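Local atomic coordinates of Rbam17540 (Bacillus amyloliquefaciens, PDB entry 2YOY), a protein that is a copper-dependent polysaccharide oxygenase of the CBM33 family that probably cleaves cellulose chains by oxidation. Residues Ser101-Tyr106 and Gly127-Asp132; Gln28-Val33 and Asp76-Gln81; His1-Glu6 and Thr91-Ala96. One frame throughout, in Å; residues are numbered along the deposited sequence.

How the contacts relate
The chain starts at the copper site with strand 2-6, with which strand 86-94 later pairs in contact 3, closing a loop of more than eighty residues. Contact 2 falls within that loop and is complete before contact 3 closes: it joins the end of helix 23-30 to the loop ahead of strand 81-83. After strand 86-94 the chain turns into strand 100-108, which pairs with strand 123-130 in contact 1 and closes a shorter loop. Contacts 1 and 3 lie in different sheets and meet through Trp103, Tyr105, Trp92 and Tyr94. Contact 2 sits across the chain's centre from contact 1, their centres about 26 Å apart.

Contact 1: residues Ser101-Tyr106 and Gly127-Asp132; sequences SKWHYY and GTVNHD
The indole of Trp103 reaches past its own strand to His131, overlapping the imidazole edge-to-face: the rim of its six-membered ring is turned to the His131 face, with planes at 75° and centroids 5.0 Å apart. CZ3 is the atom nearest the histidine, 3.6 Å from His131 ND1. With CG anti to the carbonyl carbon in Trp103 and to the backbone N in His131, the two rings come together alongside each other. Asp132 OD1 lies over the other face of the imidazole, whose NE2 is tied to the Lys135 carbonyl. Val129 CG1 packs 3.9 Å from Trp103 CE3.

The backbones form an antiparallel ladder within one sheet of the immunoglobulin-like β-sandwich on which these oxygenases are built. Trp103 and Val129 are a hydrogen-bonded pair, and the bond from Val129 N to Trp103 O, 2.7 Å, is nearly straight at 171°. The next such pair is less even: Tyr105 N to Gly127 O measures 3.0 Å, whereas the return bond from Gly127 N is weak. Trp103 and Tyr105 turn into the sandwich, where the indole NE1 bonds to Tyr94 OH and the Tyr105 hydroxyl to His142 and Trp92.

On the other face, the extended chain of Lys102 places CE over one face of the His104 ring, toward its rim, and Thr128 crosses that chain obliquely. His104 ND1 and Tyr106 OH share a hydrogen bond of 2.7 Å, and His104 NE2 is held by Asp161. Past the Lys102-Asn130 pair, His131 N donates to Ser101 O from above the carbonyl plane, and a water donates to Ser101 O and His131 O.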
loop_
_atom_site.group_PDB
_atom_site.type_symbol
_atom_site.label_atom_id
_atom_site.label_comp_id
_atom_site.label_asym_id
_atom_site.label_seq_id
_atom_site.Cartn_x
_atom_site.Cartn_y
_atom_site.Cartn_z
ATOM N N SER A 101 11.817 -10.286 -5.820
ATOM C CA SER A 101 12.751 -10.664 -4.777
ATOM C C SER A 101 12.063 -10.876 -3.430
ATOM O O SER A 101 12.390 -11.805 -2.709
ATOM C CB SER A 101 13.885 -9.657 -4.647
ATOM O OG SER A 101 13.374 -8.375 -4.443
ATOM N N LYS A 102 11.117 -10.010 -3.082
ATOM C CA LYS A 102 10.373 -10.191 -1.822
ATOM C C LYS A 102 9.176 -9.274 -1.763
ATOM O O LYS A 102 9.076 -8.292 -2.500
ATOM C CB LYS A 102 11.243 -9.950 -0.574
ATOM C CG LYS A 102 11.658 -8.508 -0.344
ATOM C CD LYS A 102 12.439 -8.351 0.949
ATOM C CE LYS A 102 12.712 -6.904 1.239
ATOM N NZ LYS A 102 13.447 -6.716 2.513
ATOM N N TRP A 103 8.255 -9.614 -0.872
ATOM C CA TRP A 103 7.270 -8.692 -0.395
ATOM C C TRP A 103 7.431 -8.527 1.110
ATOM O O TRP A 103 7.953 -9.397 1.821
ATOM C CB TRP A 103 5.849 -9.162 -0.661
ATOM C CG TRP A 103 5.442 -9.438 -2.070
ATOM C CD1 TRP A 103 4.644 -8.639 -2.865
ATOM C CD2 TRP A 103 5.647 -10.656 -2.820
ATOM N NE1 TRP A 103 4.368 -9.275 -4.053
ATOM C CE2 TRP A 103 4.972 -10.504 -4.058
ATOM C CE3 TRP A 103 6.306 -11.850 -2.553
ATOM C CZ2 TRP A 103 4.944 -11.533 -5.041
ATOM C CZ3 TRP A 103 6.302 -12.865 -3.549
ATOM C CH2 TRP A 103 5.639 -12.681 -4.763
ATOM N N HIS A 104 7.075 -7.350 1.575
ATOM C CA HIS A 104 7.216 -6.997 3.002
ATOM C C HIS A 104 6.089 -6.092 3.455
ATOM O O HIS A 104 5.639 -5.198 2.719
ATOM C CB HIS A 104 8.639 -6.486 3.349
ATOM C CG HIS A 104 9.236 -5.527 2.358
ATOM N ND1 HIS A 104 9.843 -4.357 2.757
ATOM C CD2 HIS A 104 9.374 -5.579 1.004
ATOM C CE1 HIS A 104 10.278 -3.701 1.693
ATOM N NE2 HIS A 104 10.031 -4.437 0.623
ATOM N N TYR A 105 5.582 -6.371 4.655
ATOM C CA TYR A 105 4.368 -5.766 5.192
ATOM C C TYR A 105 4.648 -5.132 6.552
ATOM O O TYR A 105 5.351 -5.716 7.382
ATOM C CB TYR A 105 3.275 -6.839 5.367
ATOM C CG TYR A 105 2.734 -7.405 4.035
ATOM C CD1 TYR A 105 3.350 -8.453 3.415
ATOM C CD2 TYR A 105 1.624 -6.853 3.418
ATOM C CE1 TYR A 105 2.898 -8.961 2.239
ATOM C CE2 TYR A 105 1.149 -7.347 2.179
ATOM C CZ TYR A 105 1.824 -8.388 1.600
ATOM O OH TYR A 105 1.396 -8.963 0.445
ATOM N N TYR A 106 4.074 -3.948 6.748
ATOM C CA TYR A 106 4.252 -3.134 7.910
ATOM C C TYR A 106 2.858 -2.698 8.391
ATOM O O TYR A 106 1.929 -2.586 7.596
ATOM C CB TYR A 106 5.053 -1.897 7.566
ATOM C CG TYR A 106 6.398 -2.179 6.915
ATOM C CD1 TYR A 106 6.496 -2.565 5.575
ATOM C CD2 TYR A 106 7.564 -2.171 7.655
ATOM C CE1 TYR A 106 7.714 -2.907 5.012
ATOM C CE2 TYR A 106 8.777 -2.459 7.074
ATOM C CZ TYR A 106 8.848 -2.830 5.766
ATOM O OH TYR A 106 10.036 -3.156 5.195
ATOM N N GLY A 127 5.661 -8.780 8.573
ATOM C CA GLY A 127 6.008 -10.012 7.903
ATOM C C GLY A 127 6.792 -9.809 6.599
ATOM O O GLY A 127 6.661 -8.805 5.954
ATOM N N THR A 128 7.603 -10.774 6.243
ATOM C CA THR A 128 8.399 -10.667 5.029
ATOM C C THR A 128 8.129 -11.982 4.268
ATOM O O THR A 128 8.087 -13.086 4.860
ATOM C CB THR A 128 9.895 -10.459 5.330
ATOM O OG1 THR A 128 10.151 -9.217 6.074
ATOM C CG2 THR A 128 10.726 -10.432 4.062
ATOM N N VAL A 129 7.882 -11.867 2.978
ATOM C CA VAL A 129 7.703 -13.056 2.117
ATOM C C VAL A 129 8.859 -13.075 1.105
ATOM O O VAL A 129 8.849 -12.283 0.180
ATOM C CB VAL A 129 6.378 -13.038 1.377
ATOM C CG1 VAL A 129 6.238 -14.301 0.531
ATOM C CG2 VAL A 129 5.188 -12.932 2.344
ATOM N N ASN A 130 9.839 -13.971 1.331
ATOM C CA ASN A 130 10.940 -14.224 0.395
ATOM C C ASN A 130 10.537 -14.892 -0.846
ATOM O O ASN A 130 9.639 -15.695 -0.838
ATOM C CB ASN A 130 12.178 -14.766 1.047
ATOM C CG ASN A 130 12.666 -13.895 2.203
ATOM O OD1 ASN A 130 12.629 -14.337 3.350
ATOM N ND2 ASN A 130 13.030 -12.645 1.942
ATOM N N HIS A 131 11.081 -14.425 -1.972
ATOM C CA HIS A 131 10.768 -15.029 -3.251
ATOM C C HIS A 131 12.072 -15.375 -3.971
ATOM O O HIS A 131 13.116 -14.762 -3.742
ATOM C CB HIS A 131 9.887 -14.096 -4.074
ATOM C CG HIS A 131 9.082 -14.781 -5.132
ATOM N ND1 HIS A 131 8.067 -15.672 -4.847
ATOM C CD2 HIS A 131 9.114 -14.668 -6.480
ATOM C CE1 HIS A 131 7.508 -16.066 -5.971
ATOM N NE2 HIS A 131 8.135 -15.484 -6.978
ATOM N N ASP A 132 11.986 -16.349 -4.859
ATOM C CA ASP A 132 13.167 -16.899 -5.515
ATOM C C ASP A 132 13.533 -16.198 -6.825
ATOM O O ASP A 132 14.374 -16.703 -7.544
ATOM C CB ASP A 132 12.972 -18.408 -5.767
ATOM C CG ASP A 132 11.867 -18.710 -6.767
ATOM O OD1 ASP A 132 11.313 -17.766 -7.373
ATOM O OD2 ASP A 132 11.546 -19.903 -6.935
HETATM O O HOH W 1 14.476 -12.224 -0.123
HETATM O O HOH W 2 14.484 -13.345 -2.062
HETATM O O HOH W 3 11.937 -7.296 5.430
#

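Contact 2: residues Gln28-Val33 and Asp76-Gln81; sequences QKYGSV and DHWVKQ
Tight packing in this contact gathers around the aromatic ring of Trp78, which is covered from several directions. Tyr30 meets it obliquely: CD2 of Tyr30 comes to 3.6 Å from CZ3 of Trp78, with the planes at 50°. His77, its neighbour in sequence, sets CD2 above the centre of the Trp78 ring, and Arg10 makes a cation-pi contact with the same indole. A bond from NE1 to the carbonyl of Lys72 fixes the indole, while the Tyr30 packing and a bond from His77 join the loop 76-81 to the end of helix 23-30, which breaks off before Gly31 takes positive phi.

The one direct hydrogen bond between the segments runs from His77 NE2 to Lys29 O, 2.9 Å long and almost straight at 174°. The carbonyl receives it on a lone pair, and the oxygen lies in the plane of the imidazole. With CG anti to the backbone N, the His77 side chain is brought to this carbonyl of the helix's last turn.

The looser side is formed by Lys29 and Val79, both partly exposed. The extended Lys29 chain passes His77 O and crosses Val79 nearly at a right angle, NZ resting 3.6 Å from Val79 CG2 and forming a salt bridge with Glu17. A water bridges the segments, donating to Tyr30 OH and accepting from Val79 N, each at 2.8 Å, while the tyrosine hydroxyl also bonds to Glu17.

Because NE2 is the donor, His77 carries a proton there, consistent with a neutral NE2-H tautomer or a charged ring; the nearby Lys29 ammonium and the carbonyl at a helix C-terminus would probably pull its ionisation in opposite directions.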
loop_
_atom_site.group_PDB
_atom_site.type_symbol
_atom_site.label_atom_id
_atom_site.label_comp_id
_atom_site.label_asym_id
_atom_site.label_seq_id
_atom_site.Cartn_x
_atom_site.Cartn_y
_atom_site.Cartn_z
ATOM N N GLN A 28 -10.533 14.239 -7.090
ATOM C CA GLN A 28 -10.398 15.279 -6.046
ATOM C C GLN A 28 -9.965 14.666 -4.714
ATOM O O GLN A 28 -9.229 15.275 -3.953
ATOM C CB GLN A 28 -11.696 16.080 -5.883
ATOM C CG GLN A 28 -11.688 17.286 -6.809
ATOM C CD GLN A 28 -13.046 17.882 -7.075
ATOM O OE1 GLN A 28 -14.095 17.290 -6.785
ATOM N NE2 GLN A 28 -13.033 19.064 -7.663
ATOM N N LYS A 29 -10.410 13.443 -4.473
ATOM C CA LYS A 29 -10.177 12.732 -3.203
ATOM C C LYS A 29 -8.826 11.974 -3.240
ATOM O O LYS A 29 -8.119 11.944 -2.241
ATOM C CB LYS A 29 -11.377 11.822 -2.928
ATOM C CG LYS A 29 -11.279 10.955 -1.698
ATOM C CD LYS A 29 -12.601 10.225 -1.467
ATOM C CE LYS A 29 -12.498 9.309 -0.253
ATOM N NZ LYS A 29 -13.847 8.735 0.030
ATOM N N TYR A 30 -8.479 11.355 -4.368
ATOM C CA TYR A 30 -7.337 10.453 -4.461
ATOM C C TYR A 30 -6.187 10.959 -5.350
ATOM O O TYR A 30 -5.056 10.440 -5.255
ATOM C CB TYR A 30 -7.778 9.092 -5.081
ATOM C CG TYR A 30 -8.715 8.271 -4.239
ATOM C CD1 TYR A 30 -10.105 8.443 -4.313
ATOM C CD2 TYR A 30 -8.211 7.308 -3.343
ATOM C CE1 TYR A 30 -10.963 7.676 -3.529
ATOM C CE2 TYR A 30 -9.046 6.546 -2.552
ATOM C CZ TYR A 30 -10.421 6.746 -2.628
ATOM O OH TYR A 30 -11.263 6.005 -1.839
ATOM N N GLY A 31 -6.477 11.912 -6.237
ATOM C CA GLY A 31 -5.588 12.261 -7.338
ATOM C C GLY A 31 -5.595 11.284 -8.488
ATOM O O GLY A 31 -6.467 10.423 -8.571
ATOM N N SER A 32 -4.631 11.414 -9.389
ATOM C CA SER A 32 -4.652 10.703 -10.655
ATOM C C SER A 32 -4.472 9.177 -10.619
ATOM O O SER A 32 -4.639 8.488 -11.656
ATOM C CB SER A 32 -3.597 11.303 -11.588
ATOM O OG SER A 32 -2.297 11.181 -11.022
ATOM N N VAL A 33 -4.140 8.636 -9.448
ATOM C CA VAL A 33 -4.059 7.205 -9.298
ATOM C C VAL A 33 -5.347 6.476 -9.641
ATOM O O VAL A 33 -5.288 5.297 -9.915
ATOM C CB VAL A 33 -3.570 6.819 -7.864
ATOM C CG1 VAL A 33 -4.647 7.091 -6.803
ATOM C CG2 VAL A 33 -3.126 5.373 -7.837
ATOM N N ASP A 76 -9.973 11.321 8.897
ATOM C CA ASP A 76 -11.250 11.134 8.225
ATOM C C ASP A 76 -11.159 10.981 6.720
ATOM O O ASP A 76 -12.161 10.627 6.105
ATOM C CB ASP A 76 -12.200 12.306 8.570
ATOM C CG ASP A 76 -12.652 12.285 10.040
ATOM O OD1 ASP A 76 -12.494 11.245 10.731
ATOM O OD2 ASP A 76 -13.150 13.317 10.522
ATOM N N HIS A 77 -9.992 11.215 6.131
ATOM C CA HIS A 77 -9.918 11.370 4.658
ATOM C C HIS A 77 -10.255 10.076 3.946
ATOM O O HIS A 77 -11.019 10.095 2.989
ATOM C CB HIS A 77 -8.575 11.863 4.176
ATOM C CG HIS A 77 -8.596 12.333 2.745
ATOM N ND1 HIS A 77 -8.966 13.608 2.387
ATOM C CD2 HIS A 77 -8.310 11.695 1.583
ATOM C CE1 HIS A 77 -8.907 13.739 1.076
ATOM N NE2 HIS A 77 -8.550 12.582 0.563
ATOM N N TRP A 78 -9.679 8.962 4.394
ATOM C CA TRP A 78 -9.765 7.731 3.607
ATOM C C TRP A 78 -10.827 6.747 4.067
ATOM O O TRP A 78 -11.155 6.666 5.241
ATOM C CB TRP A 78 -8.384 7.035 3.579
ATOM C CG TRP A 78 -7.282 8.006 3.161
ATOM C CD1 TRP A 78 -6.300 8.536 3.983
ATOM C CD2 TRP A 78 -7.027 8.534 1.870
ATOM N NE1 TRP A 78 -5.450 9.320 3.254
ATOM C CE2 TRP A 78 -5.901 9.390 1.974
ATOM C CE3 TRP A 78 -7.607 8.372 0.630
ATOM C CZ2 TRP A 78 -5.366 10.055 0.874
ATOM C CZ3 TRP A 78 -7.084 9.058 -0.463
ATOM C CH2 TRP A 78 -5.966 9.872 -0.338
ATOM N N VAL A 79 -11.269 5.893 3.132
ATOM C CA VAL A 79 -12.251 4.855 3.446
ATOM C C VAL A 79 -11.586 3.700 4.173
ATOM O O VAL A 79 -10.618 3.118 3.683
ATOM C CB VAL A 79 -12.947 4.303 2.175
ATOM C CG1 VAL A 79 -13.920 3.197 2.542
ATOM C CG2 VAL A 79 -13.716 5.404 1.439
ATOM N N LYS A 80 -12.081 3.365 5.358
ATOM C CA LYS A 80 -11.522 2.260 6.138
ATOM C C LYS A 80 -12.314 0.958 5.882
ATOM O O LYS A 80 -13.540 0.960 5.709
ATOM C CB LYS A 80 -11.591 2.566 7.606
ATOM C CG LYS A 80 -10.593 3.651 8.029
ATOM C CD LYS A 80 -11.279 4.935 8.344
ATOM C CE LYS A 80 -10.274 6.033 8.595
ATOM N NZ LYS A 80 -10.824 7.270 7.992
ATOM N N GLN A 81 -11.636 -0.149 5.901
ATOM C CA GLN A 81 -12.376 -1.407 5.856
ATOM C C GLN A 81 -12.040 -2.175 7.122
ATOM O O GLN A 81 -10.930 -2.124 7.633
ATOM C CB GLN A 81 -11.988 -2.220 4.661
ATOM C CG GLN A 81 -10.512 -2.536 4.629
ATOM C CD GLN A 81 -9.993 -2.524 3.224
ATOM O OE1 GLN A 81 -10.248 -3.465 2.432
ATOM N NE2 GLN A 81 -9.280 -1.483 2.892
HETATM O O HOH W 4 -9.988 5.770 0.602
#

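Contact 3: residues His1-Glu6 and Thr91-Ala96; sequences HGYIKE and TWHYTA. With CU1 (copper (I) ion), chain C.
Strands 2-6 and 91-94 run antiparallel with a strong twist, their directions at 136° and their axes approaching to 4.3 Å, and the pairing slips by one residue where Lys5 and Glu6 both face Thr91 in a classic β bulge. Thr91 O takes a firm bond from Lys5 N and a weak one from Glu6 N. Tyr3 and His93 form a hydrogen-bonded pair, Tyr3 N to His93 O at 2.8 Å and His93 N to Tyr3 O at 2.7 Å. In the non-hydrogen-bonded pair beside it, Gly2 CA and Tyr94 CA are 4.0 Å apart, and the Tyr94 ring and His93 O occupy the side where a side chain would lie.

At the N terminus, His1 N donates to Ala96 O and Ala96 N to His1 O, each on a carbonyl lone pair, with a weak bond from Thr95 N to His1 O. These bonds would hold the terminus in place for the histidine brace characteristic of lytic polysaccharide monooxygenases. His1 N and ND1 chelate the copper(I) at 2.2 and 1.9 Å, and NE2 of His98 supplies the third ligand. With CG beside the backbone N (chi1 -72°), the ring folds back so that ND1 and the amino group reach the same ion. Its far nitrogen, NE2, bonds to Gln65 OE1, a second-shell contact that probably holds the ring's rotation.

Further along the strand, Ile4 CG1 sits over the Trp92 six-membered ring, 3.5 Å from its centroid and 19° off the normal, a close CH-pi contact facing the sandwich interior. On the other face Tyr3 and His93 run alongside each other, rings oblique. His93 CB stands over the tyrosine ring, offset toward its rim, and His93 CD2 comes within 3.4 Å of Tyr3 OH. Tyr12 stacks on Tyr3.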
loop_
_atom_site.group_PDB
_atom_site.type_symbol
_atom_site.label_atom_id
_atom_site.label_comp_id
_atom_site.label_asym_id
_atom_site.label_seq_id
_atom_site.Cartn_x
_atom_site.Cartn_y
_atom_site.Cartn_z
ATOM N N HIS A 1 4.006 -3.925 -12.255
ATOM C CA HIS A 1 2.780 -3.149 -11.980
ATOM C C HIS A 1 1.700 -4.029 -11.415
ATOM O O HIS A 1 1.383 -5.111 -11.942
ATOM C CB HIS A 1 2.278 -2.445 -13.223
ATOM C CG HIS A 1 3.142 -1.269 -13.630
ATOM N ND1 HIS A 1 4.465 -1.410 -13.994
ATOM C CD2 HIS A 1 2.860 0.050 -13.761
ATOM C CE1 HIS A 1 4.976 -0.221 -14.276
ATOM N NE2 HIS A 1 4.017 0.678 -14.155
ATOM N N GLY A 2 1.141 -3.570 -10.307
ATOM C CA GLY A 2 0.112 -4.327 -9.635
ATOM C C GLY A 2 -0.285 -3.630 -8.373
ATOM O O GLY A 2 0.323 -2.654 -8.012
ATOM N N TYR A 3 -1.349 -4.112 -7.759
ATOM C CA TYR A 3 -1.867 -3.573 -6.514
ATOM C C TYR A 3 -2.478 -4.642 -5.627
ATOM O O TYR A 3 -2.852 -5.746 -6.074
ATOM C CB TYR A 3 -2.895 -2.480 -6.789
ATOM C CG TYR A 3 -4.036 -2.895 -7.725
ATOM C CD1 TYR A 3 -5.161 -3.513 -7.236
ATOM C CD2 TYR A 3 -3.989 -2.604 -9.086
ATOM C CE1 TYR A 3 -6.182 -3.933 -8.095
ATOM C CE2 TYR A 3 -5.023 -2.983 -9.938
ATOM C CZ TYR A 3 -6.109 -3.612 -9.417
ATOM O OH TYR A 3 -7.172 -4.004 -10.237
ATOM N N ILE A 4 -2.650 -4.303 -4.370
ATOM C CA ILE A 4 -3.337 -5.219 -3.439
ATOM C C ILE A 4 -4.859 -5.048 -3.616
ATOM O O ILE A 4 -5.398 -3.981 -3.456
ATOM C CB ILE A 4 -2.874 -4.965 -1.979
ATOM C CG1 ILE A 4 -1.367 -5.212 -1.845
ATOM C CG2 ILE A 4 -3.681 -5.817 -1.017
ATOM C CD1 ILE A 4 -0.773 -4.810 -0.495
ATOM N N LYS A 5 -5.513 -6.144 -4.000
ATOM C CA LYS A 5 -6.915 -6.186 -4.322
ATOM C C LYS A 5 -7.792 -6.644 -3.158
ATOM O O LYS A 5 -8.919 -6.171 -3.039
ATOM C CB LYS A 5 -7.062 -7.158 -5.502
ATOM C CG LYS A 5 -8.444 -7.558 -5.940
ATOM C CD LYS A 5 -8.294 -8.561 -7.077
ATOM C CE LYS A 5 -7.646 -9.860 -6.606
ATOM N NZ LYS A 5 -7.339 -10.765 -7.744
ATOM N N GLU A 6 -7.291 -7.582 -2.335
ATOM C CA GLU A 6 -7.937 -7.974 -1.069
ATOM C C GLU A 6 -6.897 -8.113 0.051
ATOM O O GLU A 6 -5.969 -8.887 -0.110
ATOM C CB GLU A 6 -8.674 -9.311 -1.219
ATOM C CG GLU A 6 -9.464 -9.695 0.016
ATOM C CD GLU A 6 -9.953 -11.133 -0.019
ATOM O OE1 GLU A 6 -10.131 -11.670 -1.128
ATOM O OE2 GLU A 6 -10.151 -11.716 1.068
ATOM N N THR A 91 -3.876 -10.350 -1.150
ATOM C CA THR A 91 -3.809 -10.786 -2.540
ATOM C C THR A 91 -3.565 -9.637 -3.493
ATOM O O THR A 91 -4.321 -8.656 -3.501
ATOM C CB THR A 91 -5.120 -11.467 -2.947
ATOM O OG1 THR A 91 -5.290 -12.630 -2.126
ATOM C CG2 THR A 91 -5.057 -11.891 -4.380
ATOM N N TRP A 92 -2.503 -9.771 -4.279
ATOM C CA TRP A 92 -2.136 -8.794 -5.312
ATOM C C TRP A 92 -2.786 -9.146 -6.633
ATOM O O TRP A 92 -2.934 -10.337 -6.964
ATOM C CB TRP A 92 -0.612 -8.750 -5.474
ATOM C CG TRP A 92 0.127 -8.127 -4.289
ATOM C CD1 TRP A 92 0.359 -8.703 -3.085
ATOM C CD2 TRP A 92 0.753 -6.835 -4.241
ATOM N NE1 TRP A 92 1.096 -7.844 -2.280
ATOM C CE2 TRP A 92 1.356 -6.700 -2.967
ATOM C CE3 TRP A 92 0.842 -5.780 -5.133
ATOM C CZ2 TRP A 92 2.033 -5.529 -2.562
ATOM C CZ3 TRP A 92 1.541 -4.615 -4.724
ATOM C CH2 TRP A 92 2.135 -4.518 -3.473
ATOM N N HIS A 93 -3.208 -8.123 -7.372
ATOM C CA HIS A 93 -3.576 -8.235 -8.780
ATOM C C HIS A 93 -2.458 -7.552 -9.584
ATOM O O HIS A 93 -2.059 -6.415 -9.263
ATOM C CB HIS A 93 -4.879 -7.519 -9.046
ATOM C CG HIS A 93 -5.254 -7.455 -10.497
ATOM N ND1 HIS A 93 -5.743 -8.538 -11.192
ATOM C CD2 HIS A 93 -5.168 -6.447 -11.388
ATOM C CE1 HIS A 93 -5.955 -8.193 -12.447
ATOM N NE2 HIS A 93 -5.624 -6.925 -12.589
ATOM N N TYR A 94 -1.915 -8.274 -10.550
ATOM C CA TYR A 94 -0.805 -7.810 -11.383
ATOM C C TYR A 94 -1.273 -7.503 -12.804
ATOM O O TYR A 94 -1.942 -8.330 -13.442
ATOM C CB TYR A 94 0.341 -8.820 -11.391
ATOM C CG TYR A 94 0.937 -9.026 -10.037
ATOM C CD1 TYR A 94 1.737 -8.041 -9.473
ATOM C CD2 TYR A 94 0.682 -10.166 -9.294
ATOM C CE1 TYR A 94 2.261 -8.207 -8.229
ATOM C CE2 TYR A 94 1.214 -10.349 -8.036
ATOM C CZ TYR A 94 1.986 -9.351 -7.503
ATOM O OH TYR A 94 2.508 -9.507 -6.254
ATOM N N THR A 95 -0.982 -6.296 -13.281
ATOM C CA THR A 95 -1.056 -6.034 -14.730
ATOM C C THR A 95 0.268 -6.417 -15.430
ATOM O O THR A 95 0.291 -6.709 -16.619
ATOM C CB THR A 95 -1.395 -4.576 -15.011
ATOM O OG1 THR A 95 -0.339 -3.739 -14.523
ATOM C CG2 THR A 95 -2.703 -4.212 -14.337
ATOM N N ALA A 96 1.361 -6.458 -14.680
ATOM C CA ALA A 96 2.631 -6.915 -15.218
ATOM C C ALA A 96 3.421 -7.556 -14.089
ATOM O O ALA A 96 4.061 -6.838 -13.289
ATOM C CB ALA A 96 3.400 -5.769 -15.857
HETATM CU CU CU1 C . 5.433 -3.055 -13.699
HETATM O O HOH W 5 -4.602 -11.898 -8.145
HETATM O O HOH W 6 -6.586 -11.824 0.197
#